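Local atomic coordinates of Ent-copalyl diphosphate synthase (Streptomyces platensis, PDB entry 5BP8), a protein that is a probable terpene cyclase with a largely helical fold related to that of the squalene-hopene cyclases. Residues H354-L359 with M379-L384; P347-N352 with W394-H399; P304-D309 with F338-V343. All blocks are in the same frame, centred on the assembly; numbering follows the deposited sequence.

Contact 1: H354-L359 with M379-L384; sequences HILEAL and MISDWL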
loop_
_atom_site.group_PDB
_atom_site.type_symbol
_atom_site.label_atom_id
_atom_site.label_comp_id
_atom_site.label_asym_id
_atom_site.label_seq_id
_atom_site.Cartn_x
_atom_site.Cartn_y
_atom_site.Cartn_z
ATOM N N HIS A 354 -13.464 -7.965 4.877
ATOM C CA HIS A 354 -12.598 -9.096 5.120
ATOM C C HIS A 354 -12.936 -9.809 6.453
ATOM O O HIS A 354 -12.856 -11.044 6.551
ATOM C CB HIS A 354 -11.113 -8.669 4.997
ATOM C CG HIS A 354 -10.750 -8.254 3.603
ATOM N ND1 HIS A 354 -9.775 -7.317 3.315
ATOM C CD2 HIS A 354 -11.261 -8.640 2.412
ATOM C CE1 HIS A 354 -9.714 -7.142 2.009
ATOM N NE2 HIS A 354 -10.609 -7.924 1.437
ATOM N N ILE A 355 -13.371 -9.040 7.434
ATOM C CA ILE A 355 -13.835 -9.603 8.693
ATOM C C ILE A 355 -15.127 -10.390 8.478
ATOM O O ILE A 355 -15.279 -11.483 9.025
ATOM C CB ILE A 355 -13.983 -8.521 9.776
ATOM C CG1 ILE A 355 -12.581 -8.023 10.133
ATOM C CG2 ILE A 355 -14.595 -9.087 11.061
ATOM C CD1 ILE A 355 -12.557 -6.733 10.881
ATOM N N LEU A 356 -16.011 -9.871 7.649
ATOM C CA LEU A 356 -17.225 -10.621 7.295
ATOM C C LEU A 356 -16.884 -11.975 6.677
ATOM O O LEU A 356 -17.511 -13.005 7.020
ATOM C CB LEU A 356 -18.125 -9.802 6.394
ATOM C CG LEU A 356 -19.407 -10.472 5.886
ATOM C CD1 LEU A 356 -20.253 -10.917 7.056
ATOM C CD2 LEU A 356 -20.206 -9.550 5.016
ATOM N N GLU A 357 -15.886 -12.008 5.791
ATOM C CA GLU A 357 -15.448 -13.267 5.210
ATOM C C GLU A 357 -14.856 -14.215 6.250
ATOM O O GLU A 357 -15.194 -15.402 6.255
ATOM C CB GLU A 357 -14.459 -13.063 4.071
ATOM C CG GLU A 357 -15.045 -12.249 2.912
ATOM C CD GLU A 357 -14.037 -12.003 1.811
ATOM O OE1 GLU A 357 -12.841 -11.723 2.147
ATOM O OE2 GLU A 357 -14.440 -12.100 0.624
ATOM N N ALA A 358 -13.945 -13.731 7.091
ATOM C CA ALA A 358 -13.313 -14.617 8.055
ATOM C C ALA A 358 -14.384 -15.237 8.981
ATOM O O ALA A 358 -14.392 -16.463 9.214
ATOM C CB ALA A 358 -12.280 -13.887 8.866
ATOM N N LEU A 359 -15.263 -14.387 9.498
ATOM C CA LEU A 359 -16.311 -14.838 10.418
ATOM C C LEU A 359 -17.330 -15.732 9.727
ATOM O O LEU A 359 -17.636 -16.836 10.216
ATOM C CB LEU A 359 -16.995 -13.655 11.090
ATOM C CG LEU A 359 -16.094 -12.785 11.957
ATOM C CD1 LEU A 359 -16.922 -11.704 12.601
ATOM C CD2 LEU A 359 -15.332 -13.563 13.020
HETATM N N MSE A 379 -24.335 -7.671 11.847
HETATM C CA MSE A 379 -24.096 -6.247 12.040
HETATM C C MSE A 379 -23.058 -5.594 11.121
HETATM O O MSE A 379 -23.114 -4.363 10.873
HETATM C CB MSE A 379 -23.473 -6.122 13.383
HETATM C CG MSE A 379 -23.287 -4.689 13.865
HETATM SE SE MSE A 379 -21.892 -5.189 15.073
HETATM C CE MSE A 379 -21.374 -3.838 16.359
ATOM N N ILE A 380 -22.070 -6.384 10.702
ATOM C CA ILE A 380 -21.098 -5.930 9.678
ATOM C C ILE A 380 -21.848 -5.828 8.347
ATOM O O ILE A 380 -21.686 -4.871 7.582
ATOM C CB ILE A 380 -19.937 -6.922 9.494
ATOM C CG1 ILE A 380 -19.051 -6.968 10.737
ATOM C CG2 ILE A 380 -19.096 -6.525 8.273
ATOM C CD1 ILE A 380 -18.030 -8.069 10.646
ATOM N N SER A 381 -22.686 -6.828 8.076
ATOM C CA SER A 381 -23.644 -6.745 6.970
ATOM C C SER A 381 -24.440 -5.445 6.976
ATOM O O SER A 381 -24.424 -4.729 5.967
ATOM C CB SER A 381 -24.597 -7.937 6.977
ATOM O OG SER A 381 -23.882 -9.106 6.654
ATOM N N ASP A 382 -25.120 -5.137 8.086
ATOM C CA ASP A 382 -25.796 -3.836 8.259
ATOM C C ASP A 382 -24.893 -2.737 7.719
ATOM O O ASP A 382 -25.241 -2.035 6.778
ATOM C CB ASP A 382 -26.056 -3.478 9.739
ATOM C CG ASP A 382 -26.682 -2.069 9.909
ATOM O OD1 ASP A 382 -27.698 -1.760 9.225
ATOM O OD2 ASP A 382 -26.152 -1.260 10.712
ATOM N N TRP A 383 -23.732 -2.632 8.354
ATOM C CA TRP A 383 -22.836 -1.512 8.189
ATOM C C TRP A 383 -22.314 -1.379 6.751
ATOM O O TRP A 383 -22.277 -0.266 6.223
ATOM C CB TRP A 383 -21.672 -1.660 9.169
ATOM C CG TRP A 383 -20.807 -0.488 9.251
ATOM C CD1 TRP A 383 -20.993 0.632 9.986
ATOM C CD2 TRP A 383 -19.577 -0.309 8.543
ATOM N NE1 TRP A 383 -19.950 1.499 9.797
ATOM C CE2 TRP A 383 -19.071 0.946 8.901
ATOM C CE3 TRP A 383 -18.868 -1.099 7.639
ATOM C CZ2 TRP A 383 -17.864 1.441 8.395
ATOM C CZ3 TRP A 383 -17.660 -0.606 7.133
ATOM C CH2 TRP A 383 -17.189 0.649 7.507
ATOM N N LEU A 384 -21.905 -2.485 6.133
ATOM C CA LEU A 384 -21.419 -2.437 4.743
ATOM C C LEU A 384 -22.503 -1.970 3.806
ATOM O O LEU A 384 -22.285 -1.131 2.945
ATOM C CB LEU A 384 -20.902 -3.786 4.273
ATOM C CG LEU A 384 -19.578 -4.242 4.892
ATOM C CD1 LEU A 384 -19.323 -5.678 4.503
ATOM C CD2 LEU A 384 -18.462 -3.338 4.392
#

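Contact 2: P347-N352 with W394-H399; sequences PSTSTN and WMDKWH. With SO4 (sulfate ion), chain B.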
loop_
_atom_site.group_PDB
_atom_site.type_symbol
_atom_site.label_atom_id
_atom_site.label_comp_id
_atom_site.label_asym_id
_atom_site.label_seq_id
_atom_site.Cartn_x
_atom_site.Cartn_y
_atom_site.Cartn_z
ATOM N N PRO A 347 -13.082 4.573 9.726
ATOM C CA PRO A 347 -13.198 3.137 9.499
ATOM C C PRO A 347 -12.862 2.725 8.072
ATOM O O PRO A 347 -12.968 3.526 7.140
ATOM C CB PRO A 347 -14.690 2.835 9.744
ATOM C CG PRO A 347 -15.345 4.114 10.100
ATOM C CD PRO A 347 -14.400 5.236 9.811
ATOM N N SER A 348 -12.514 1.465 7.924
ATOM C CA SER A 348 -12.226 0.854 6.650
ATOM C C SER A 348 -13.364 -0.063 6.199
ATOM O O SER A 348 -13.760 -0.987 6.920
ATOM C CB SER A 348 -10.936 0.059 6.750
ATOM O OG SER A 348 -10.754 -0.757 5.614
ATOM N N THR A 349 -13.867 0.167 4.996
ATOM C CA THR A 349 -14.906 -0.703 4.415
ATOM C C THR A 349 -14.321 -2.048 4.010
ATOM O O THR A 349 -14.925 -3.093 4.289
ATOM C CB THR A 349 -15.570 -0.052 3.184
ATOM O OG1 THR A 349 -14.554 0.315 2.229
ATOM C CG2 THR A 349 -16.360 1.184 3.590
ATOM N N SER A 350 -13.111 -2.047 3.419
ATOM C CA SER A 350 -12.476 -3.295 2.976
ATOM C C SER A 350 -12.146 -4.184 4.186
ATOM O O SER A 350 -12.250 -5.403 4.102
ATOM C CB SER A 350 -11.211 -3.042 2.108
ATOM O OG SER A 350 -10.148 -2.586 2.908
ATOM N N THR A 351 -11.746 -3.579 5.295
ATOM C CA THR A 351 -11.442 -4.327 6.516
ATOM C C THR A 351 -12.695 -5.062 7.027
ATOM O O THR A 351 -12.654 -6.254 7.343
ATOM C CB THR A 351 -10.877 -3.400 7.589
ATOM O OG1 THR A 351 -9.640 -2.825 7.126
ATOM C CG2 THR A 351 -10.631 -4.130 8.929
ATOM N N ASN A 352 -13.803 -4.342 7.092
ATOM C CA ASN A 352 -15.060 -4.950 7.524
ATOM C C ASN A 352 -15.531 -6.043 6.589
ATOM O O ASN A 352 -15.990 -7.092 7.056
ATOM C CB ASN A 352 -16.118 -3.887 7.763
ATOM C CG ASN A 352 -15.953 -3.218 9.116
ATOM O OD1 ASN A 352 -16.575 -3.632 10.123
ATOM N ND2 ASN A 352 -15.090 -2.214 9.176
ATOM N N TRP A 394 -18.251 1.364 -3.422
ATOM C CA TRP A 394 -17.741 1.720 -2.110
ATOM C C TRP A 394 -16.373 2.394 -2.326
ATOM O O TRP A 394 -15.812 2.286 -3.397
ATOM C CB TRP A 394 -17.507 0.490 -1.212
ATOM C CG TRP A 394 -18.741 -0.119 -0.560
ATOM C CD1 TRP A 394 -19.186 0.091 0.714
ATOM C CD2 TRP A 394 -19.609 -1.092 -1.134
ATOM N NE1 TRP A 394 -20.314 -0.671 0.956
ATOM C CE2 TRP A 394 -20.571 -1.428 -0.154
ATOM C CE3 TRP A 394 -19.677 -1.708 -2.387
ATOM C CZ2 TRP A 394 -21.613 -2.352 -0.405
ATOM C CZ3 TRP A 394 -20.680 -2.639 -2.627
ATOM C CH2 TRP A 394 -21.648 -2.945 -1.639
HETATM N N MSE A 395 -15.883 3.070 -1.298
HETATM C CA MSE A 395 -14.495 3.558 -1.255
HETATM C C MSE A 395 -13.913 3.044 0.035
HETATM O O MSE A 395 -14.638 2.826 1.014
HETATM C CB MSE A 395 -14.445 5.080 -1.236
HETATM C CG MSE A 395 -14.385 5.747 -2.607
HETATM SE SE MSE A 395 -12.822 5.215 -3.696
HETATM C CE MSE A 395 -11.214 6.077 -2.979
ATOM N N ASP A 396 -12.586 2.888 0.068
ATOM C CA ASP A 396 -11.891 2.380 1.238
ATOM C C ASP A 396 -10.659 3.220 1.512
ATOM O O ASP A 396 -10.014 3.708 0.586
ATOM C CB ASP A 396 -11.449 0.938 1.046
ATOM C CG ASP A 396 -10.751 0.375 2.274
ATOM O OD1 ASP A 396 -11.395 0.340 3.337
ATOM O OD2 ASP A 396 -9.570 -0.058 2.178
ATOM N N LYS A 397 -10.336 3.350 2.788
ATOM C CA LYS A 397 -9.203 4.149 3.217
ATOM C C LYS A 397 -7.845 3.624 2.793
ATOM O O LYS A 397 -6.890 4.379 2.814
ATOM C CB LYS A 397 -9.218 4.327 4.752
ATOM C CG LYS A 397 -8.827 3.100 5.542
ATOM C CD LYS A 397 -9.055 3.299 7.045
ATOM C CE LYS A 397 -8.078 4.295 7.644
ATOM N NZ LYS A 397 -8.186 4.322 9.129
ATOM N N TRP A 398 -7.699 2.323 2.523
ATOM C CA TRP A 398 -6.375 1.742 2.268
ATOM C C TRP A 398 -5.954 1.763 0.792
ATOM O O TRP A 398 -4.855 1.356 0.490
ATOM C CB TRP A 398 -6.295 0.287 2.766
ATOM C CG TRP A 398 -6.557 0.163 4.256
ATOM C CD1 TRP A 398 -7.507 -0.616 4.857
ATOM C CD2 TRP A 398 -5.879 0.865 5.319
ATOM N NE1 TRP A 398 -7.443 -0.458 6.237
ATOM C CE2 TRP A 398 -6.465 0.453 6.539
ATOM C CE3 TRP A 398 -4.833 1.797 5.358
ATOM C CZ2 TRP A 398 -6.052 0.959 7.783
ATOM C CZ3 TRP A 398 -4.422 2.301 6.602
ATOM C CH2 TRP A 398 -5.024 1.870 7.793
ATOM N N HIS A 399 -6.825 2.199 -0.104
ATOM C CA HIS A 399 -6.604 2.006 -1.524
ATOM C C HIS A 399 -7.189 3.188 -2.273
ATOM O O HIS A 399 -8.290 3.665 -1.978
ATOM C CB HIS A 399 -7.221 0.678 -1.920
ATOM C CG HIS A 399 -6.671 0.058 -3.163
ATOM N ND1 HIS A 399 -6.907 0.558 -4.423
ATOM C CD2 HIS A 399 -5.949 -1.066 -3.343
ATOM C CE1 HIS A 399 -6.349 -0.222 -5.321
ATOM N NE2 HIS A 399 -5.770 -1.226 -4.689
HETATM S S SO4 B . -6.857 7.217 10.725
HETATM O O1 SO4 B . -8.264 6.982 10.315
HETATM O O2 SO4 B . -6.891 7.701 12.148
HETATM O O3 SO4 B . -6.022 6.058 10.558
HETATM O O4 SO4 B . -6.342 8.324 9.901
HETATM O O HOH W 1 -12.910 3.357 4.380
#

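Contact 3: P304-D309 with F338-V343; sequences PSDSDD and FSCFGV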
loop_
_atom_site.group_PDB
_atom_site.type_symbol
_atom_site.label_atom_id
_atom_site.label_comp_id
_atom_site.label_asym_id
_atom_site.label_seq_id
_atom_site.Cartn_x
_atom_site.Cartn_y
_atom_site.Cartn_z
ATOM N N PRO A 304 2.579 -3.440 13.796
ATOM C CA PRO A 304 1.530 -3.797 14.756
ATOM C C PRO A 304 0.429 -4.559 14.065
ATOM O O PRO A 304 0.179 -4.356 12.871
ATOM C CB PRO A 304 1.009 -2.428 15.250
ATOM C CG PRO A 304 1.382 -1.456 14.193
ATOM C CD PRO A 304 2.594 -1.991 13.504
ATOM N N SER A 305 -0.238 -5.426 14.815
ATOM C CA SER A 305 -1.335 -6.228 14.293
ATOM C C SER A 305 -2.491 -5.356 13.876
ATOM O O SER A 305 -2.710 -4.277 14.452
ATOM C CB SER A 305 -1.783 -7.249 15.347
ATOM O OG SER A 305 -0.734 -8.216 15.504
ATOM N N ASP A 306 -3.221 -5.795 12.854
ATOM C CA ASP A 306 -4.403 -5.092 12.413
ATOM C C ASP A 306 -5.444 -6.093 11.992
ATOM O O ASP A 306 -5.123 -7.207 11.589
ATOM C CB ASP A 306 -4.105 -4.108 11.255
ATOM C CG ASP A 306 -3.820 -4.813 9.955
ATOM O OD1 ASP A 306 -2.641 -5.136 9.679
ATOM O OD2 ASP A 306 -4.785 -5.031 9.200
ATOM N N SER A 307 -6.704 -5.693 12.042
ATOM C CA SER A 307 -7.770 -6.647 11.801
ATOM C C SER A 307 -7.950 -7.033 10.334
ATOM O O SER A 307 -8.505 -8.094 10.044
ATOM C CB SER A 307 -9.100 -6.153 12.363
ATOM O OG SER A 307 -9.594 -4.994 11.723
ATOM N N ASP A 308 -7.501 -6.184 9.408
ATOM C CA ASP A 308 -7.641 -6.514 7.995
ATOM C C ASP A 308 -6.729 -7.679 7.665
ATOM O O ASP A 308 -7.181 -8.699 7.124
ATOM C CB ASP A 308 -7.362 -5.295 7.124
ATOM C CG ASP A 308 -7.743 -5.498 5.660
ATOM O OD1 ASP A 308 -8.792 -6.149 5.383
ATOM O OD2 ASP A 308 -6.996 -4.943 4.782
ATOM N N ASP A 309 -5.437 -7.545 7.987
ATOM C CA ASP A 309 -4.514 -8.614 7.795
ATOM C C ASP A 309 -4.901 -9.854 8.609
ATOM O O ASP A 309 -4.795 -10.981 8.106
ATOM C CB ASP A 309 -3.093 -8.176 8.152
ATOM C CG ASP A 309 -2.519 -7.233 7.125
ATOM O OD1 ASP A 309 -2.441 -7.645 5.959
ATOM O OD2 ASP A 309 -2.196 -6.073 7.482
ATOM N N PHE A 338 -16.234 -2.941 12.857
ATOM C CA PHE A 338 -14.937 -3.279 13.417
ATOM C C PHE A 338 -13.895 -2.259 13.010
ATOM O O PHE A 338 -13.898 -1.806 11.862
ATOM C CB PHE A 338 -14.491 -4.659 12.929
ATOM C CG PHE A 338 -15.161 -5.800 13.649
ATOM C CD1 PHE A 338 -16.522 -6.074 13.440
ATOM C CD2 PHE A 338 -14.446 -6.596 14.517
ATOM C CE1 PHE A 338 -17.137 -7.115 14.108
ATOM C CE2 PHE A 338 -15.064 -7.635 15.204
ATOM C CZ PHE A 338 -16.406 -7.889 14.994
ATOM N N SER A 339 -13.004 -1.912 13.925
ATOM C CA SER A 339 -11.873 -1.051 13.564
ATOM C C SER A 339 -10.763 -1.885 12.933
ATOM O O SER A 339 -10.731 -3.101 13.088
ATOM C CB SER A 339 -11.310 -0.314 14.768
ATOM O OG SER A 339 -10.766 -1.239 15.691
ATOM N N CYS A 340 -9.850 -1.218 12.225
ATOM C CA CYS A 340 -8.740 -1.911 11.561
ATOM C C CYS A 340 -7.527 -1.956 12.485
ATOM O O CYS A 340 -6.928 -3.026 12.732
ATOM C CB CYS A 340 -8.385 -1.238 10.227
ATOM S SG CYS A 340 -7.121 -2.168 9.309
ATOM N N PHE A 341 -7.194 -0.796 13.045
ATOM C CA PHE A 341 -6.228 -0.721 14.130
ATOM C C PHE A 341 -7.004 -0.450 15.404
ATOM O O PHE A 341 -8.229 -0.209 15.378
ATOM C CB PHE A 341 -5.157 0.329 13.841
ATOM C CG PHE A 341 -4.168 -0.101 12.804
ATOM C CD1 PHE A 341 -4.440 0.061 11.444
ATOM C CD2 PHE A 341 -2.964 -0.688 13.170
ATOM C CE1 PHE A 341 -3.534 -0.352 10.489
ATOM C CE2 PHE A 341 -2.060 -1.107 12.213
ATOM C CZ PHE A 341 -2.326 -0.919 10.874
ATOM N N GLY A 342 -6.343 -0.534 16.544
ATOM C CA GLY A 342 -7.078 -0.312 17.806
ATOM C C GLY A 342 -7.666 1.089 17.933
ATOM O O GLY A 342 -8.795 1.263 18.422
ATOM N N VAL A 343 -6.896 2.076 17.471
ATOM C CA VAL A 343 -7.275 3.467 17.480
ATOM C C VAL A 343 -7.233 3.962 16.035
ATOM O O VAL A 343 -6.225 3.787 15.354
ATOM C CB VAL A 343 -6.307 4.333 18.316
ATOM C CG1 VAL A 343 -6.793 5.782 18.324
ATOM C CG2 VAL A 343 -6.218 3.812 19.746
#

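Contact 1: H354-L359 with M379-L384
I380 meets helix 349-365 through two separate branches, and this is the tight part of the contact. Its CG1 is anti to the carbonyl carbon (chi1 -68°) and leads to CD1, which comes within 3.6 Å of I355 CG2, the two isoleucines crossing at about a right angle. The other branch, I380 CG2, lies 3.9 Å from L356 CB, at the level where L356 and I380 have the nearest CA atoms across the contact, 6.5 Å apart.

The two segments belong to consecutive helices, 349-365 and 370-386. The local axes of 354-359 and 379-384 run nearly antiparallel (154°) and approach to 10.1 Å, giving an antiparallel helical hairpin, consistent with the alpha-alpha architecture of the squalene-hopene cyclase family.

Away from the two branches of I380 the fit relaxes. L356 CD2 is 4.0 Å from L384 CD1 and also makes van der Waals contact with S381 OG, a hydroxyl that is hydrogen-bonded to I377 O in its own helix. L359 CD1 stands 4.3 Å from I380 CD1 and also leans on Y373, E376 and I377.

Other helices cover these side chains: I355 backs onto S307 and A311 of helix 307-319, and L384 onto C409 of helix 402-416. On helix 370-386 the solvent side begins at D382, which is exposed, while the partly exposed indole of W383 rests against Y337 and P347.

Contact 2: P347-N352 with W394-H399
D396 presents its carboxylate to the first turn of helix 349-365, and both oxygens are gripped twice. OD1 takes the hydroxyl of S348 on its syn lone pair, with S348 OG 2.6 Å from D396 OD1. It also accepts from S350 N at 2.9 Å, a nearly straight bond (166°) that arrives from above the carboxylate plane. D396 OD2 accepts S350 OG at 2.7 Å on one face of that plane and, on the opposite face, W398 N of its own loop, which makes an Asx turn. With donors to both oxygens the carboxylate can hardly rotate, and its position by the start of a helix probably suits its charge.

Beside it, T349 OG1 lies between its backbone N and carbonyl carbon (chi1 55°) and donates to M395 O over 2.8 Å, from above the carbonyl plane.

A second shell sets these groups in place. S348 is the N-cap: its OG accepts from T351 N at 3.0 Å and from T351 OG1, so one hydroxyl ties the helix start to the aspartate. D396 also opens a type I turn running to H399. Within that turn K397 CG sits 3.6 Å above the W398 ring plane, over its centre, while K397 CD packs 3.8 Å from S348 CB. A bend at chi3 (-70°) turns CE. The terminal NZ is hydrogen-bonded to T346 O and to a sulfate ion, probably from the crystallisation liquor.

The loop lies between helices 370-386 and 402-416: the indole NE1 of W394 hydrogen-bonds L384 O of the first, and its ring packs on C409 and L413 of the second. W398 pairs through its backbone with H496 of the short strand 495-496.

Contact 3: P304-D309 with F338-V343
S307 meets S339 through its side-chain torsion: OG lies between its own backbone N and carbonyl carbon (chi1 65°), where it donates to S339 O over 2.6 Å. F341 CG, anti to its carbonyl carbon (chi1 -74°), leads to a ring that lies beneath D306. D306 CB is 3.7 Å from the centroid of that ring, over one face and offset toward the rim, a CH-pi contact. P304 CG comes to the edge of the same ring, 4.0 Å from F341 CE2.

The backbone supplies the second polar link. S307 N points at C340 O, 2.8 Å away, in the carbonyl plane and on a lone pair, with an almost straight N-H at 167°. Thus two consecutive carbonyls of the loop serve one serine. C340 SG packs 3.7 Å from D306 OD2 and 3.8 Å from D308 CB.

The run D306-S307-D308-D309 matches the DxDD signature of class II terpene cyclases. D306 is the N-cap of helix 307-319, its OD2 accepting from D309 N at 2.9 Å, and loop 338-343 packs and hydrogen-bonds against the signature where the helix begins.

The carboxylate of D308 leads away from the loop, its OD1 hydrogen-bonded to H354 ND1, and the side chain packs on W266 of helix 260-274. S307 and C340 touch T351 of helix 349-365, while F338 leans on E376 and I380 of helix 370-386.

The three contacts form one compact cluster: contact 2 lies about 12 Å from each of the others, and contacts 1 and 3 about 14 Å apart, centre to centre. Contact 3 closes first along the chain, at the start of helix 307-319; contact 2 then spans 347-399, and contact 1 falls within that span. Contacts 1 and 2 share helix 349-365, one at its middle and one at its N-terminal end. They also pack through L384 CD2 on T349 O, contacts 1 and 3 through I355 CD1 on F338 CB, and a probable hydrogen bond between N352 OD1 and F338 N joins contacts 2 and 3. The helices that follow helix 307-319 are thereby joined to its start, where the DxDD-type run lies.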